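Local coordinates for protein lactate dehydrogenase, adjacent gene encodes predicted malate dehydrogenase (Cryptosporidium parvum, PDB 4ND2) that probably catalyses the NAD-dependent interconversion of (S)-lactate and pyruvate, and binds pyruvate together with an NAD analogue, using a Rossmann fold for the dinucleotide, at residues F116-T121 / K242-Y247; V169-I174 / S186-G191; V255-F260 / V274-G279; S262-V267 / I286-L291. All coordinates share one frame; numbering follows the deposited sequence.

Contact 1. Residues F116-T121 / K242-Y247. With A3D (3-acetylpyridine adenine dinucleotide), chain C.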
loop_
_atom_site.group_PDB
_atom_site.type_symbol
_atom_site.label_atom_id
_atom_site.label_comp_id
_atom_site.label_asym_id
_atom_site.label_seq_id
_atom_site.Cartn_x
_atom_site.Cartn_y
_atom_site.Cartn_z
ATOM N N PHE A 116 6.852 -12.421 -20.932
ATOM C CA PHE A 116 7.850 -12.867 -19.967
ATOM C C PHE A 116 7.269 -14.072 -19.239
ATOM O O PHE A 116 6.223 -13.963 -18.601
ATOM C CB PHE A 116 8.166 -11.742 -18.979
ATOM C CG PHE A 116 9.241 -12.082 -17.982
ATOM C CD1 PHE A 116 10.519 -12.418 -18.409
ATOM C CD2 PHE A 116 8.986 -12.037 -16.618
ATOM C CE1 PHE A 116 11.517 -12.719 -17.497
ATOM C CE2 PHE A 116 9.980 -12.336 -15.700
ATOM C CZ PHE A 116 11.247 -12.676 -16.141
ATOM N N VAL A 117 7.931 -15.221 -19.349
ATOM C CA VAL A 117 7.395 -16.470 -18.812
ATOM C C VAL A 117 8.078 -16.847 -17.503
ATOM O O VAL A 117 9.300 -16.988 -17.456
ATOM C CB VAL A 117 7.549 -17.628 -19.819
ATOM C CG1 VAL A 117 7.057 -18.940 -19.215
ATOM C CG2 VAL A 117 6.798 -17.308 -21.106
ATOM N N ILE A 118 7.276 -17.015 -16.450
ATOM C CA ILE A 118 7.758 -17.466 -15.145
ATOM C C ILE A 118 7.189 -18.857 -14.853
ATOM O O ILE A 118 5.987 -19.007 -14.625
ATOM C CB ILE A 118 7.337 -16.501 -14.016
ATOM C CG1 ILE A 118 7.860 -15.084 -14.288
ATOM C CG2 ILE A 118 7.839 -17.003 -12.667
ATOM C CD1 ILE A 118 7.165 -14.003 -13.483
ATOM N N CYS A 119 8.051 -19.871 -14.867
ATOM C CA CYS A 119 7.636 -21.239 -14.564
ATOM C C CYS A 119 7.638 -21.500 -13.064
ATOM O O CYS A 119 8.542 -21.058 -12.356
ATOM C CB CYS A 119 8.558 -22.245 -15.250
ATOM S SG CYS A 119 8.515 -22.159 -17.049
ATOM N N ILE A 120 6.610 -22.198 -12.589
ATOM C CA ILE A 120 6.546 -22.676 -11.204
ATOM C C ILE A 120 6.476 -24.211 -11.151
ATOM O O ILE A 120 6.972 -24.823 -10.208
ATOM C CB ILE A 120 5.347 -22.057 -10.451
ATOM C CG1 ILE A 120 5.448 -20.525 -10.478
ATOM C CG2 ILE A 120 5.284 -22.576 -9.017
ATOM C CD1 ILE A 120 4.325 -19.806 -9.768
ATOM N N THR A 121 5.866 -24.819 -12.170
ATOM C CA THR A 121 5.729 -26.277 -12.283
ATOM C C THR A 121 7.019 -27.035 -11.960
ATOM O O THR A 121 8.077 -26.721 -12.508
ATOM C CB THR A 121 5.288 -26.656 -13.713
ATOM O OG1 THR A 121 4.125 -25.899 -14.071
ATOM C CG2 THR A 121 4.979 -28.144 -13.817
ATOM N N LYS A 242 6.214 -11.190 -6.950
ATOM C CA LYS A 242 7.387 -10.324 -6.818
ATOM C C LYS A 242 8.199 -10.317 -8.112
ATOM O O LYS A 242 8.677 -9.270 -8.541
ATOM C CB LYS A 242 8.274 -10.760 -5.644
ATOM C CG LYS A 242 7.617 -10.696 -4.268
ATOM C CD LYS A 242 7.072 -9.322 -3.904
ATOM C CE LYS A 242 8.178 -8.285 -3.756
ATOM N NZ LYS A 242 7.619 -6.957 -3.387
ATOM N N MET A 243 8.327 -11.481 -8.744
ATOM C CA MET A 243 9.032 -11.592 -10.023
ATOM C C MET A 243 8.286 -10.874 -11.148
ATOM O O MET A 243 8.903 -10.205 -11.975
ATOM C CB MET A 243 9.259 -13.063 -10.387
ATOM C CG MET A 243 10.209 -13.776 -9.439
ATOM S SD MET A 243 10.413 -15.530 -9.794
ATOM C CE MET A 243 11.242 -15.466 -11.377
ATOM N N ALA A 244 6.960 -11.012 -11.169
ATOM C CA ALA A 244 6.124 -10.311 -12.145
ATOM C C ALA A 244 6.215 -8.793 -11.975
ATOM O O ALA A 244 6.290 -8.064 -12.967
ATOM C CB ALA A 244 4.674 -10.770 -12.033
ATOM N N GLU A 245 6.203 -8.334 -10.721
ATOM C CA GLU A 245 6.389 -6.914 -10.389
ATOM C C GLU A 245 7.692 -6.348 -10.949
ATOM O O GLU A 245 7.713 -5.249 -11.505
ATOM C CB GLU A 245 6.424 -6.710 -8.874
ATOM C CG GLU A 245 5.095 -6.805 -8.148
ATOM C CD GLU A 245 5.270 -6.727 -6.640
ATOM O OE1 GLU A 245 6.344 -6.275 -6.186
ATOM O OE2 GLU A 245 4.341 -7.119 -5.903
ATOM N N ALA A 246 8.781 -7.092 -10.760
ATOM C CA ALA A 246 10.102 -6.669 -11.221
ATOM C C ALA A 246 10.119 -6.423 -12.726
ATOM O O ALA A 246 10.712 -5.449 -13.193
ATOM C CB ALA A 246 11.150 -7.706 -10.845
ATOM N N TYR A 247 9.462 -7.304 -13.476
ATOM C CA TYR A 247 9.362 -7.164 -14.922
ATOM C C TYR A 247 8.462 -5.991 -15.310
ATOM O O TYR A 247 8.874 -5.115 -16.068
ATOM C CB TYR A 247 8.839 -8.461 -15.557
ATOM C CG TYR A 247 8.720 -8.386 -17.062
ATOM C CD1 TYR A 247 9.839 -8.544 -17.874
ATOM C CD2 TYR A 247 7.493 -8.147 -17.675
ATOM C CE1 TYR A 247 9.742 -8.464 -19.253
ATOM C CE2 TYR A 247 7.385 -8.071 -19.055
ATOM C CZ TYR A 247 8.511 -8.229 -19.838
ATOM O OH TYR A 247 8.408 -8.157 -21.207
HETATM P PA A3D C . -2.704 -27.931 -7.988
HETATM O O1A A3D C . -3.473 -27.266 -6.879
HETATM O O2A A3D C . -2.880 -29.408 -8.227
HETATM O O5B A3D C . -3.027 -27.164 -9.357
HETATM C C5B A3D C . -2.604 -27.649 -10.626
HETATM C C4B A3D C . -3.598 -27.144 -11.660
HETATM O O4B A3D C . -3.094 -27.378 -12.977
HETATM C C3B A3D C . -4.951 -27.848 -11.565
HETATM O O3B A3D C . -6.004 -26.906 -11.331
HETATM C C2B A3D C . -5.114 -28.545 -12.903
HETATM O O2B A3D C . -6.459 -28.563 -13.390
HETATM C C1B A3D C . -4.202 -27.731 -13.801
HETATM N N9A A3D C . -3.776 -28.453 -15.018
HETATM C C8A A3D C . -3.494 -29.763 -15.154
HETATM N N7A A3D C . -3.143 -30.036 -16.435
HETATM C C5A A3D C . -3.205 -28.890 -17.131
HETATM C C6A A3D C . -2.964 -28.468 -18.524
HETATM N N6A A3D C . -2.574 -29.361 -19.466
HETATM N N1A A3D C . -3.144 -27.159 -18.822
HETATM C C2A A3D C . -3.531 -26.251 -17.904
HETATM N N3A A3D C . -3.768 -26.571 -16.620
HETATM C C4A A3D C . -3.622 -27.847 -16.187
HETATM O O3 A3D C . -1.116 -27.682 -7.824
HETATM P PN A3D C . -0.446 -26.403 -7.095
HETATM O O1N A3D C . -0.468 -26.634 -5.611
HETATM O O2N A3D C . -1.023 -25.132 -7.656
HETATM O O5D A3D C . 1.067 -26.524 -7.621
HETATM C C5D A3D C . 1.335 -26.335 -9.007
HETATM C C4D A3D C . 2.767 -26.717 -9.361
HETATM O O4D A3D C . 3.685 -25.828 -8.714
HETATM C C3D A3D C . 3.150 -28.128 -8.923
HETATM O O3D A3D C . 3.886 -28.774 -9.962
HETATM C C2D A3D C . 4.049 -27.920 -7.726
HETATM O O2D A3D C . 5.019 -28.956 -7.544
HETATM C C1D A3D C . 4.710 -26.603 -8.091
HETATM N N1N A3D C . 5.293 -25.894 -6.953
HETATM C C2N A3D C . 6.539 -25.415 -7.081
HETATM C C3N A3D C . 7.149 -24.733 -6.037
HETATM C C7N A3D C . 8.541 -24.196 -6.180
HETATM O O7N A3D C . 9.052 -23.668 -5.214
HETATM C C8N A3D C . 9.268 -24.298 -7.486
HETATM C C4N A3D C . 6.451 -24.547 -4.852
HETATM C C5N A3D C . 5.162 -25.047 -4.744
HETATM C C6N A3D C . 4.601 -25.725 -5.817
#
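Strand 116-119 of the Rossmann sheet packs against helix 234-248 of the C-terminal domain, and the rings of Phe116 and Tyr247 carry much of the contact. They form an offset stack with centroids 4.6 Å apart and planes at 6°. The shift is such that Phe116 CB, not its ring, lies over the middle of the Tyr247 ring, 3.5 Å from the centroid, as a CH-pi contact. With CG anti to the backbone N (chi1 -177°), Phe116 CG comes 3.6 Å from Tyr247 CD1, which lies over one face of the phenylalanine ring, offset toward the rim. The two side chains run past each other in opposite directions. Two residues on, Ile118 points to the same helix. Ile118 CD1 touches Met243 CB at 3.9 Å and lies 3.8 Å from Ala244 N. The other branch meets the methionine tip: a bend at chi3 (67°) sets Met243 CE 4.0 Å from Ile118 CG2. Beyond the strand, the chain turns into the cofactor site, where Ile120 O comes within 3.2 Å of C2N in the pyridine ring of the bound 3-acetylpyridine adenine dinucleotide. Thr121 OG1 is hydrogen-bonded to Ala80 O. Between strand and helix there is no hydrogen bond. The domains are therefore joined here by apolar packing and ring stacking, and the loop that follows the strand lines the dinucleotide pocket.

Contact 2. Residues V169-I174 / S186-G191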
loop_
_atom_site.group_PDB
_atom_site.type_symbol
_atom_site.label_atom_id
_atom_site.label_comp_id
_atom_site.label_asym_id
_atom_site.label_seq_id
_atom_site.Cartn_x
_atom_site.Cartn_y
_atom_site.Cartn_z
ATOM N N VAL A 169 17.725 -9.009 6.644
ATOM C CA VAL A 169 18.668 -10.097 6.416
ATOM C C VAL A 169 18.889 -10.243 4.917
ATOM O O VAL A 169 17.929 -10.373 4.152
ATOM C CB VAL A 169 18.149 -11.437 6.974
ATOM C CG1 VAL A 169 19.122 -12.568 6.650
ATOM C CG2 VAL A 169 17.919 -11.334 8.474
ATOM N N SER A 170 20.154 -10.207 4.505
ATOM C CA SER A 170 20.540 -10.505 3.130
ATOM C C SER A 170 21.049 -11.940 3.093
ATOM O O SER A 170 21.969 -12.292 3.834
ATOM C CB SER A 170 21.639 -9.548 2.660
ATOM O OG SER A 170 22.051 -9.846 1.333
ATOM N N ALA A 171 20.437 -12.769 2.250
ATOM C CA ALA A 171 20.822 -14.176 2.136
ATOM C C ALA A 171 20.326 -14.772 0.820
ATOM O O ALA A 171 19.187 -14.535 0.417
ATOM C CB ALA A 171 20.281 -14.970 3.312
ATOM N N ASN A 172 21.189 -15.540 0.160
ATOM C CA ASN A 172 20.874 -16.130 -1.132
ATOM C C ASN A 172 20.957 -17.647 -1.098
ATOM O O ASN A 172 21.832 -18.217 -0.439
ATOM C CB ASN A 172 21.826 -15.596 -2.202
ATOM C CG ASN A 172 21.475 -14.188 -2.639
ATOM O OD1 ASN A 172 20.397 -13.952 -3.188
ATOM N ND2 ASN A 172 22.378 -13.245 -2.396
ATOM N N VAL A 173 20.023 -18.284 -1.799
ATOM C CA VAL A 173 20.103 -19.701 -2.112
ATOM C C VAL A 173 20.303 -19.798 -3.618
ATOM O O VAL A 173 19.614 -19.119 -4.384
ATOM C CB VAL A 173 18.824 -20.462 -1.704
ATOM C CG1 VAL A 173 18.902 -21.920 -2.141
ATOM C CG2 VAL A 173 18.599 -20.364 -0.203
ATOM N N ILE A 174 21.256 -20.627 -4.033
ATOM C CA ILE A 174 21.571 -20.809 -5.448
ATOM C C ILE A 174 21.617 -22.291 -5.809
ATOM O O ILE A 174 21.567 -23.156 -4.932
ATOM C CB ILE A 174 22.908 -20.130 -5.822
ATOM C CG1 ILE A 174 24.064 -20.682 -4.976
ATOM C CG2 ILE A 174 22.795 -18.623 -5.644
ATOM C CD1 ILE A 174 25.425 -20.181 -5.408
ATOM N N SER A 186 28.232 -17.898 3.409
ATOM C CA SER A 186 29.374 -16.977 3.392
ATOM C C SER A 186 28.985 -15.522 3.115
ATOM O O SER A 186 29.644 -14.603 3.606
ATOM C CB SER A 186 30.422 -17.431 2.371
ATOM O OG SER A 186 29.964 -17.246 1.043
ATOM N N SER A 187 27.926 -15.318 2.336
ATOM C CA SER A 187 27.477 -13.976 1.964
ATOM C C SER A 187 26.208 -13.536 2.704
ATOM O O SER A 187 25.544 -12.589 2.288
ATOM C CB SER A 187 27.244 -13.910 0.456
ATOM O OG SER A 187 26.270 -14.857 0.058
ATOM N N VAL A 188 25.873 -14.219 3.796
ATOM C CA VAL A 188 24.767 -13.799 4.649
ATOM C C VAL A 188 25.187 -12.572 5.458
ATOM O O VAL A 188 26.314 -12.502 5.951
ATOM C CB VAL A 188 24.332 -14.927 5.610
ATOM C CG1 VAL A 188 23.387 -14.407 6.686
ATOM C CG2 VAL A 188 23.678 -16.063 4.834
ATOM N N SER A 189 24.285 -11.604 5.583
ATOM C CA SER A 189 24.496 -10.486 6.499
ATOM C C SER A 189 23.183 -10.040 7.135
ATOM O O SER A 189 22.116 -10.169 6.534
ATOM C CB SER A 189 25.192 -9.314 5.799
ATOM O OG SER A 189 24.475 -8.877 4.662
ATOM N N VAL A 190 23.279 -9.549 8.369
ATOM C CA VAL A 190 22.138 -9.018 9.104
ATOM C C VAL A 190 22.440 -7.560 9.431
ATOM O O VAL A 190 23.253 -7.266 10.310
ATOM C CB VAL A 190 21.876 -9.799 10.409
ATOM C CG1 VAL A 190 20.633 -9.265 11.108
ATOM C CG2 VAL A 190 21.742 -11.291 10.126
ATOM N N GLY A 191 21.798 -6.650 8.704
ATOM C CA GLY A 191 22.063 -5.222 8.847
ATOM C C GLY A 191 23.501 -4.830 8.543
ATOM O O GLY A 191 24.000 -3.837 9.076
HETATM O O HOH W 1 23.267 -12.315 0.476
HETATM O O HOH W 2 25.190 -9.752 2.163
HETATM O O HOH W 3 23.873 -15.560 1.081
#
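Ser170 and Ser189 form an antiparallel hydrogen-bonded pair in a sheet of the C-terminal domain. Ser170 N donates to Ser189 O at 2.8 Å, and Ser189 N donates to Ser170 O at 3.0 Å. Each carbonyl also receives a CA-H contact: Val169 CA on Ser189 O, and Val188 CA on Ser170 O at 3.3 Å. Val169 O accepts from Arg155 NE. The serine side chains share one face, where Ser170 CB touches Ser189 OG. Water 2 links Ser189 OG (2.7 Å) to Ser187 O, to which it donates, and weakly to Ser170 OG. Water 1 also donates to Ser187 O and bonds Ser170 OG at 2.9 Å. Further on, water 3 accepts from Asn172 N at 2.8 Å and bonds Ser187 OG. On the opposite face Val169 CG2 meets Val190 CG2 at 4.2 Å, side by side. Asn172 ND2 hydrogen-bonds Gly191 O of a neighbouring subunit. The strands thus join by two direct bonds, and water carries the polar link onward where they part, at a subunit interface.

Contact 3. Residues V255-F260 / V274-G279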
loop_
_atom_site.group_PDB
_atom_site.type_symbol
_atom_site.label_atom_id
_atom_site.label_comp_id
_atom_site.label_asym_id
_atom_site.label_seq_id
_atom_site.Cartn_x
_atom_site.Cartn_y
_atom_site.Cartn_z
ATOM N N VAL A 255 16.928 -10.650 -8.220
ATOM C CA VAL A 255 15.992 -11.749 -8.031
ATOM C C VAL A 255 16.711 -13.088 -8.182
ATOM O O VAL A 255 17.150 -13.432 -9.280
ATOM C CB VAL A 255 14.846 -11.668 -9.060
ATOM C CG1 VAL A 255 13.858 -12.812 -8.866
ATOM C CG2 VAL A 255 14.134 -10.325 -8.955
ATOM N N PRO A 256 16.842 -13.848 -7.079
ATOM C CA PRO A 256 17.309 -15.220 -7.244
ATOM C C PRO A 256 16.229 -16.040 -7.944
ATOM O O PRO A 256 15.109 -16.132 -7.448
ATOM C CB PRO A 256 17.534 -15.711 -5.804
ATOM C CG PRO A 256 17.374 -14.520 -4.923
ATOM C CD PRO A 256 16.545 -13.531 -5.674
ATOM N N CYS A 257 16.555 -16.588 -9.109
ATOM C CA CYS A 257 15.609 -17.400 -9.870
ATOM C C CYS A 257 16.355 -18.344 -10.810
ATOM O O CYS A 257 17.569 -18.208 -11.011
ATOM C CB CYS A 257 14.636 -16.507 -10.651
ATOM S SG CYS A 257 15.344 -15.601 -12.043
ATOM N N SER A 258 15.631 -19.311 -11.366
ATOM C CA SER A 258 16.222 -20.252 -12.307
ATOM C C SER A 258 16.328 -19.563 -13.662
ATOM O O SER A 258 15.316 -19.329 -14.328
ATOM C CB SER A 258 15.392 -21.534 -12.399
ATOM O OG SER A 258 16.067 -22.520 -13.165
ATOM N N ALA A 259 17.555 -19.210 -14.043
ATOM C CA ALA A 259 17.813 -18.476 -15.279
ATOM C C ALA A 259 18.936 -19.130 -16.073
ATOM O O ALA A 259 19.720 -19.910 -15.531
ATOM C CB ALA A 259 18.169 -17.032 -14.966
ATOM N N PHE A 260 19.010 -18.798 -17.359
ATOM C CA PHE A 260 20.013 -19.375 -18.251
ATOM C C PHE A 260 21.379 -18.733 -18.000
ATOM O O PHE A 260 21.618 -17.585 -18.379
ATOM C CB PHE A 260 19.591 -19.210 -19.714
ATOM C CG PHE A 260 20.400 -20.037 -20.675
ATOM C CD1 PHE A 260 21.260 -19.434 -21.585
ATOM C CD2 PHE A 260 20.303 -21.424 -20.671
ATOM C CE1 PHE A 260 22.005 -20.197 -22.473
ATOM C CE2 PHE A 260 21.046 -22.193 -21.555
ATOM C CZ PHE A 260 21.898 -21.578 -22.456
ATOM N N VAL A 274 20.296 -18.640 -9.717
ATOM C CA VAL A 274 21.350 -17.632 -9.595
ATOM C C VAL A 274 20.733 -16.272 -9.278
ATOM O O VAL A 274 19.551 -16.059 -9.558
ATOM C CB VAL A 274 22.172 -17.495 -10.896
ATOM C CG1 VAL A 274 23.034 -18.728 -11.123
ATOM C CG2 VAL A 274 21.266 -17.242 -12.098
ATOM N N PRO A 275 21.528 -15.343 -8.707
ATOM C CA PRO A 275 21.029 -13.975 -8.531
ATOM C C PRO A 275 20.990 -13.213 -9.857
ATOM O O PRO A 275 22.036 -12.968 -10.461
ATOM C CB PRO A 275 22.038 -13.337 -7.557
ATOM C CG PRO A 275 22.975 -14.424 -7.139
ATOM C CD PRO A 275 22.892 -15.498 -8.177
ATOM N N THR A 276 19.788 -12.865 -10.309
ATOM C CA THR A 276 19.608 -12.141 -11.563
ATOM C C THR A 276 19.201 -10.700 -11.295
ATOM O O THR A 276 18.804 -10.358 -10.184
ATOM C CB THR A 276 18.496 -12.769 -12.428
ATOM O OG1 THR A 276 17.221 -12.532 -11.816
ATOM C CG2 THR A 276 18.710 -14.266 -12.598
ATOM N N ILE A 277 19.307 -9.870 -12.327
ATOM C CA ILE A 277 18.663 -8.565 -12.354
ATOM C C ILE A 277 17.487 -8.682 -13.320
ATOM O O ILE A 277 17.681 -9.037 -14.482
ATOM C CB ILE A 277 19.616 -7.458 -12.853
ATOM C CG1 ILE A 277 20.886 -7.401 -11.993
ATOM C CG2 ILE A 277 18.911 -6.107 -12.867
ATOM C CD1 ILE A 277 20.634 -7.157 -10.520
ATOM N N ILE A 278 16.276 -8.398 -12.839
ATOM C CA ILE A 278 15.077 -8.454 -13.680
ATOM C C ILE A 278 14.509 -7.055 -13.928
ATOM O O ILE A 278 14.333 -6.268 -12.993
ATOM C CB ILE A 278 13.987 -9.367 -13.073
ATOM C CG1 ILE A 278 14.502 -10.810 -13.010
ATOM C CG2 ILE A 278 12.702 -9.291 -13.896
ATOM C CD1 ILE A 278 13.511 -11.818 -12.475
ATOM N N GLY A 279 14.235 -6.764 -15.198
ATOM C CA GLY A 279 13.600 -5.514 -15.608
ATOM C C GLY A 279 12.691 -5.733 -16.802
ATOM O O GLY A 279 12.272 -6.859 -17.071
#
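Thr276 fits between Val255, Cys257 and Ala259 on one face of the hairpin formed by strands 253-261 and 270-279. Thr276 CG2, the methyl, sits beside Cys257 SG and Ala259 CB, 3.7 Å from each. The hydroxyl turns to the other strand: Thr276 OG1 lies between its own backbone N and carbonyl carbon (chi1 70°) and donates to Val255 O at 2.7 Å. That oxygen also accepts from Thr276 N, so one residue grips it twice. The hydroxyl comes in the carbonyl plane on a lone pair, while the amide approaches from above that plane. Further along, Ile278 CD1 packs against Val255, 3.7 Å from Val255 CB and nearly as close to both valine methyls. Ile278 CD1 also reaches Cys257 SG at 4.2 Å. Val274 CG2 packs on Ala259 CB at the far end. On the other face the prolines pair, Pro256 CA and Pro275 CA being 4.1 Å apart. Pro256 has no N-H to give, but its CA-H points to Val274 O. Cys257 and Val274 exchange two backbone bonds. The axes of the two short segments run at 109°, far from straight antiparallel. Met243 of helix 234-248 packs on Val255 and Cys257, while Pro256 rests on Ser151 of helix 147-162 and Pro275 on Ile174 of strand 169-174.

Contact 4. Residues S262-V267 / I286-L291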
loop_
_atom_site.group_PDB
_atom_site.type_symbol
_atom_site.label_atom_id
_atom_site.label_comp_id
_atom_site.label_asym_id
_atom_site.label_seq_id
_atom_site.Cartn_x
_atom_site.Cartn_y
_atom_site.Cartn_z
ATOM N N SER A 262 25.354 -18.565 -18.523
ATOM C CA SER A 262 26.303 -18.899 -19.597
ATOM C C SER A 262 27.761 -18.498 -19.345
ATOM O O SER A 262 28.670 -19.178 -19.818
ATOM C CB SER A 262 25.839 -18.276 -20.916
ATOM O OG SER A 262 24.680 -18.930 -21.398
ATOM N N ASN A 263 27.991 -17.396 -18.636
ATOM C CA ASN A 263 29.359 -16.913 -18.398
ATOM C C ASN A 263 29.650 -16.660 -16.921
ATOM O O ASN A 263 30.455 -15.794 -16.581
ATOM C CB ASN A 263 29.609 -15.637 -19.207
ATOM C CG ASN A 263 29.557 -15.875 -20.706
ATOM O OD1 ASN A 263 30.214 -16.779 -21.225
ATOM N ND2 ASN A 263 28.783 -15.056 -21.410
ATOM N N HIS A 264 28.994 -17.424 -16.051
ATOM C CA HIS A 264 29.142 -17.262 -14.607
ATOM C C HIS A 264 29.103 -18.622 -13.920
ATOM O O HIS A 264 28.585 -19.588 -14.479
ATOM C CB HIS A 264 28.027 -16.374 -14.039
ATOM C CG HIS A 264 27.717 -15.170 -14.875
ATOM N ND1 HIS A 264 28.359 -13.962 -14.709
ATOM C CD2 HIS A 264 26.826 -14.987 -15.878
ATOM C CE1 HIS A 264 27.879 -13.086 -15.574
ATOM N NE2 HIS A 264 26.948 -13.684 -16.296
ATOM N N TYR A 265 29.663 -18.686 -12.714
ATOM C CA TYR A 265 29.643 -19.892 -11.874
ATOM C C TYR A 265 30.211 -21.149 -12.548
ATOM O O TYR A 265 29.832 -22.269 -12.203
ATOM C CB TYR A 265 28.220 -20.158 -11.358
ATOM C CG TYR A 265 27.655 -19.016 -10.541
ATOM C CD1 TYR A 265 26.774 -18.099 -11.103
ATOM C CD2 TYR A 265 28.019 -18.846 -9.208
ATOM C CE1 TYR A 265 26.261 -17.048 -10.357
ATOM C CE2 TYR A 265 27.513 -17.799 -8.455
ATOM C CZ TYR A 265 26.634 -16.904 -9.033
ATOM O OH TYR A 265 26.134 -15.865 -8.286
ATOM N N GLY A 266 31.123 -20.958 -13.500
ATOM C CA GLY A 266 31.789 -22.069 -14.180
ATOM C C GLY A 266 30.914 -22.936 -15.074
ATOM O O GLY A 266 31.274 -24.079 -15.359
ATOM N N VAL A 267 29.775 -22.406 -15.522
ATOM C CA VAL A 267 28.872 -23.142 -16.418
ATOM C C VAL A 267 28.734 -22.417 -17.753
ATOM O O VAL A 267 28.889 -21.198 -17.819
ATOM C CB VAL A 267 27.476 -23.362 -15.791
ATOM C CG1 VAL A 267 27.592 -24.212 -14.535
ATOM C CG2 VAL A 267 26.784 -22.041 -15.473
ATOM N N ILE A 286 23.252 -11.402 -14.613
ATOM C CA ILE A 286 23.444 -12.338 -13.507
ATOM C C ILE A 286 24.625 -11.864 -12.663
ATOM O O ILE A 286 25.680 -11.537 -13.205
ATOM C CB ILE A 286 23.705 -13.771 -14.016
ATOM C CG1 ILE A 286 22.437 -14.343 -14.660
ATOM C CG2 ILE A 286 24.166 -14.675 -12.876
ATOM C CD1 ILE A 286 22.665 -15.605 -15.464
ATOM N N LEU A 287 24.442 -11.830 -11.343
ATOM C CA LEU A 287 25.499 -11.415 -10.421
ATOM C C LEU A 287 26.322 -12.612 -9.947
ATOM O O LEU A 287 25.784 -13.705 -9.756
ATOM C CB LEU A 287 24.907 -10.698 -9.207
ATOM C CG LEU A 287 24.011 -9.490 -9.486
ATOM C CD1 LEU A 287 23.567 -8.861 -8.175
ATOM C CD2 LEU A 287 24.721 -8.466 -10.359
ATOM N N GLU A 288 27.620 -12.387 -9.748
ATOM C CA GLU A 288 28.542 -13.432 -9.299
ATOM C C GLU A 288 28.851 -13.291 -7.810
ATOM O O GLU A 288 29.614 -12.409 -7.408
ATOM C CB GLU A 288 29.849 -13.367 -10.098
ATOM C CG GLU A 288 29.673 -13.546 -11.596
ATOM C CD GLU A 288 30.975 -13.446 -12.378
ATOM O OE1 GLU A 288 31.992 -12.973 -11.824
ATOM O OE2 GLU A 288 30.976 -13.840 -13.566
ATOM N N LEU A 289 28.261 -14.167 -6.999
ATOM C CA LEU A 289 28.536 -14.207 -5.562
ATOM C C LEU A 289 29.962 -14.679 -5.287
ATOM O O LEU A 289 30.546 -15.407 -6.086
ATOM C CB LEU A 289 27.556 -15.143 -4.847
ATOM C CG LEU A 289 26.087 -14.718 -4.795
ATOM C CD1 LEU A 289 25.224 -15.864 -4.288
ATOM C CD2 LEU A 289 25.913 -13.487 -3.920
ATOM N N ASP A 290 30.507 -14.259 -4.149
ATOM C CA ASP A 290 31.831 -14.692 -3.717
ATOM C C ASP A 290 31.690 -15.994 -2.937
ATOM O O ASP A 290 31.441 -15.984 -1.733
ATOM C CB ASP A 290 32.488 -13.609 -2.853
ATOM C CG ASP A 290 33.954 -13.897 -2.552
ATOM O OD1 ASP A 290 34.630 -14.549 -3.379
ATOM O OD2 ASP A 290 34.431 -13.455 -1.484
ATOM N N LEU A 291 31.834 -17.115 -3.637
ATOM C CA LEU A 291 31.655 -18.431 -3.033
ATOM C C LEU A 291 32.968 -18.981 -2.495
ATOM O O LEU A 291 34.017 -18.831 -3.121
ATOM C CB LEU A 291 31.084 -19.413 -4.058
ATOM C CG LEU A 291 29.720 -19.063 -4.657
ATOM C CD1 LEU A 291 29.324 -20.096 -5.702
ATOM C CD2 LEU A 291 28.661 -18.958 -3.568
#
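Tyr265 reaches over to the 286-291 chain with its hydroxyl, and His264 beside it meets Ile286 and Glu288. The phenol is held twice. Tyr265 OH donates to Leu287 O at 2.6 Å and accepts from Leu289 N at 3.0 Å, the latter nearly straight at 170°. The hydroxyl thus bridges the carbonyl and amide on the two sides of Glu288. Along the ring edge, Ile286 CG2 lies near Tyr265 CE1, and Leu291 CD1 lies in the ring plane 3.9 Å from Tyr265 CD2. The Leu291 side chain crosses that of Tyr265 at about a right angle. Ile286 CB lies over one face of the His264 ring, 4.1 Å from the centroid, and Ile286 O lies over the same face, offset toward the rim. His264 and Glu288 also cross at about a right angle, with ring and carboxylate planes 77° apart. His264 ND1 donates to Glu288 OE2 at 2.9 Å, on the anti side of the carboxylate. An extended chi2 (179°) sets Glu288 CD at the imidazole edge. The carboxylate would probably favour a protonated imidazole. Leu299 of helix 293-314 packs on both Tyr265 and Leu291. Glu288 O bonds Gln201 of a neighbouring subunit. His264 to Val267 form a type I' beta turn. The Tyr265 and His264 bonds tie this hairpin loop to the chain before helix 293-314.

Overall arrangement
Contact 3 is the hub: its hairpin touches the other three. Contact 1, centred about 10 Å away, meets it where Met243 CE lies 3.6 Å from Cys257 CB. Contact 4, centred about 11 Å away, lies mostly in the loops next to that sheet, with a probable hydrogen bond between Pro275 O and Leu287 N. Contact 2 reaches contact 3 through Asn172 and Ile174. The same two residues meet Leu289 of contact 4, and Ile174 also meets Leu291. Contacts 1 and 2 do not touch, nor do contacts 1 and 4. Contact 1 alone holds cofactor-pocket residues. The Cys257 side chain of contact 3 is about 10 Å from that of His177, the predicted proton acceptor. Contacts 2 and 4 both border the same neighbouring subunit.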